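Side-chain contact in mitotic checkpoint control protein kinase BUB1 (Drosophila melanogaster, PDB 6JKK), which probably binds ATP and phosphorylates proteins such as CENP-E at the kinetochore, this chain being the kinase domain of the mitotic checkpoint protein BubR1: residues N46-V51 and K55-K60. Residues are numbered along the deposited sequence; the frame is centred on the assembly and turned at random.
Sequences NTHLEV and KFEVSK
Leu49 and Phe56 form a hydrogen-bonded pair in an antiparallel β hairpin, a worked example of how a strand added at the edge of a kinase N-lobe sheet sorts its side chains. On the face carrying Thr47, Leu49, Phe56 and Val58, Leu49 CB meets Val58 CG2 at 3.9 Å. Nearby, Val51 CG2 approaches Phe56 CE1 at 4.2 Å. Leu49 O lies at the edge of the Phe56 ring, near its plane, 3.5 Å from Phe56 CD1; the same oxygen accepts the Phe56 N-H at 2.7 Å. Thr47 lies alongside Val58, its OG1 3.5 Å from Val58 CB, while that hydroxyl is hydrogen-bonded to His44 O. On the face of His48, Glu50, Lys55 and Glu57, Lys55 CD comes to 4.1 Å from His48 CD2, and Glu57 CG touches the imidazole near NE2. With CG anti to its carbonyl carbon (chi1 -73°), Glu57 runs beside the ring, its carboxylate turned 80° from the imidazole plane. Farther out, Leu49 and Phe56 pack against strands 80-87 and 127-132 of the same sheet. A G1 β bulge sets Asn46 and Thr47 together opposite Val58, and there Thr47 N donates to Val58 O at 3.1 Å.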
loop_
_atom_site.group_PDB
_atom_site.type_symbol
_atom_site.label_atom_id
_atom_site.label_comp_id
_atom_site.label_asym_id
_atom_site.label_seq_id
_atom_site.Cartn_x
_atom_site.Cartn_y
_atom_site.Cartn_z
ATOM N N ASN A 46 1.725 6.312 26.647
ATOM C CA ASN A 46 1.480 7.396 27.602
ATOM C C ASN A 46 2.694 8.259 27.926
ATOM O O ASN A 46 2.922 8.624 29.080
ATOM C CB ASN A 46 0.851 6.858 28.887
ATOM C CG ASN A 46 -0.569 7.343 29.081
ATOM O OD1 ASN A 46 -0.808 8.355 29.741
ATOM N ND2 ASN A 46 -1.524 6.624 28.500
ATOM N N THR A 47 3.465 8.587 26.895
ATOM C CA THR A 47 4.642 9.428 27.041
ATOM C C THR A 47 4.581 10.562 26.038
ATOM O O THR A 47 3.556 10.785 25.388
ATOM C CB THR A 47 5.935 8.641 26.774
ATOM O OG1 THR A 47 5.864 8.031 25.479
ATOM C CG2 THR A 47 6.133 7.570 27.826
ATOM N N HIS A 48 5.691 11.274 25.905
ATOM C CA HIS A 48 5.789 12.317 24.905
ATOM C C HIS A 48 7.081 12.184 24.121
ATOM O O HIS A 48 8.046 11.568 24.578
ATOM C CB HIS A 48 5.674 13.701 25.544
ATOM C CG HIS A 48 4.367 13.934 26.232
ATOM N ND1 HIS A 48 4.051 13.355 27.444
ATOM C CD2 HIS A 48 3.288 14.669 25.876
ATOM C CE1 HIS A 48 2.837 13.726 27.804
ATOM N NE2 HIS A 48 2.351 14.527 26.871
ATOM N N LEU A 49 7.084 12.768 22.931
ATOM C CA LEU A 49 8.213 12.661 22.029
ATOM C C LEU A 49 8.354 13.996 21.336
ATOM O O LEU A 49 7.356 14.611 20.951
ATOM C CB LEU A 49 7.948 11.565 20.992
ATOM C CG LEU A 49 9.022 11.331 19.929
ATOM C CD1 LEU A 49 10.314 10.935 20.597
ATOM C CD2 LEU A 49 8.599 10.266 18.948
ATOM N N GLU A 50 9.589 14.448 21.172
ATOM C CA GLU A 50 9.829 15.696 20.467
ATOM C C GLU A 50 10.656 15.493 19.203
ATOM O O GLU A 50 11.625 14.733 19.193
ATOM C CB GLU A 50 10.520 16.709 21.383
ATOM C CG GLU A 50 9.667 17.186 22.543
ATOM C CD GLU A 50 10.261 18.398 23.242
ATOM O OE1 GLU A 50 9.856 19.531 22.909
ATOM O OE2 GLU A 50 11.132 18.214 24.118
ATOM N N VAL A 51 10.258 16.171 18.132
ATOM C CA VAL A 51 11.111 16.306 16.963
ATOM C C VAL A 51 11.303 17.800 16.772
ATOM O O VAL A 51 10.378 18.500 16.341
ATOM C CB VAL A 51 10.492 15.690 15.699
ATOM C CG1 VAL A 51 11.459 15.806 14.534
ATOM C CG2 VAL A 51 10.136 14.223 15.938
ATOM N N LYS A 55 6.053 18.749 19.619
ATOM C CA LYS A 55 5.825 17.760 20.675
ATOM C C LYS A 55 4.644 16.846 20.347
ATOM O O LYS A 55 3.624 17.294 19.816
ATOM C CB LYS A 55 5.605 18.438 22.032
ATOM C CG LYS A 55 5.197 17.468 23.143
ATOM C CD LYS A 55 4.999 18.168 24.472
ATOM C CE LYS A 55 6.319 18.628 25.044
ATOM N NZ LYS A 55 6.165 19.157 26.431
ATOM N N PHE A 56 4.795 15.563 20.658
ATOM C CA PHE A 56 3.775 14.575 20.344
ATOM C C PHE A 56 3.412 13.783 21.590
ATOM O O PHE A 56 4.277 13.477 22.405
ATOM C CB PHE A 56 4.289 13.607 19.276
ATOM C CG PHE A 56 4.638 14.265 17.977
ATOM C CD1 PHE A 56 5.863 14.900 17.810
ATOM C CD2 PHE A 56 3.745 14.238 16.917
ATOM C CE1 PHE A 56 6.190 15.507 16.606
ATOM C CE2 PHE A 56 4.059 14.837 15.705
ATOM C CZ PHE A 56 5.283 15.471 15.548
ATOM N N GLU A 57 2.131 13.472 21.748
ATOM C CA GLU A 57 1.718 12.476 22.730
ATOM C C GLU A 57 1.974 11.132 22.073
ATOM O O GLU A 57 1.674 10.963 20.894
ATOM C CB GLU A 57 0.220 12.570 23.013
ATOM C CG GLU A 57 -0.242 13.752 23.842
ATOM C CD GLU A 57 -1.760 13.810 23.922
ATOM O OE1 GLU A 57 -2.411 13.021 23.202
ATOM O OE2 GLU A 57 -2.295 14.637 24.690
ATOM N N VAL A 58 2.547 10.189 22.814
ATOM C CA VAL A 58 2.617 8.802 22.359
ATOM C C VAL A 58 1.601 8.031 23.195
ATOM O O VAL A 58 1.794 7.860 24.395
ATOM C CB VAL A 58 4.024 8.205 22.539
ATOM C CG1 VAL A 58 4.062 6.778 22.006
ATOM C CG2 VAL A 58 5.059 9.063 21.824
ATOM N N SER A 59 0.517 7.579 22.568
ATOM C CA SER A 59 -0.633 7.087 23.328
ATOM C C SER A 59 -0.693 5.567 23.499
ATOM O O SER A 59 -0.421 5.051 24.589
ATOM C CB SER A 59 -1.946 7.618 22.736
ATOM O OG SER A 59 -1.978 9.037 22.769
ATOM N N LYS A 60 -1.053 4.865 22.430
ATOM C CA LYS A 60 -1.343 3.434 22.508
ATOM C C LYS A 60 -0.575 2.596 21.483
ATOM O O LYS A 60 -0.315 3.036 20.362
ATOM C CB LYS A 60 -2.852 3.200 22.364
ATOM C CG LYS A 60 -3.655 3.732 23.546
ATOM C CD LYS A 60 -5.129 3.348 23.478
ATOM C CE LYS A 60 -5.914 4.195 22.483
ATOM N NZ LYS A 60 -7.392 3.998 22.651
#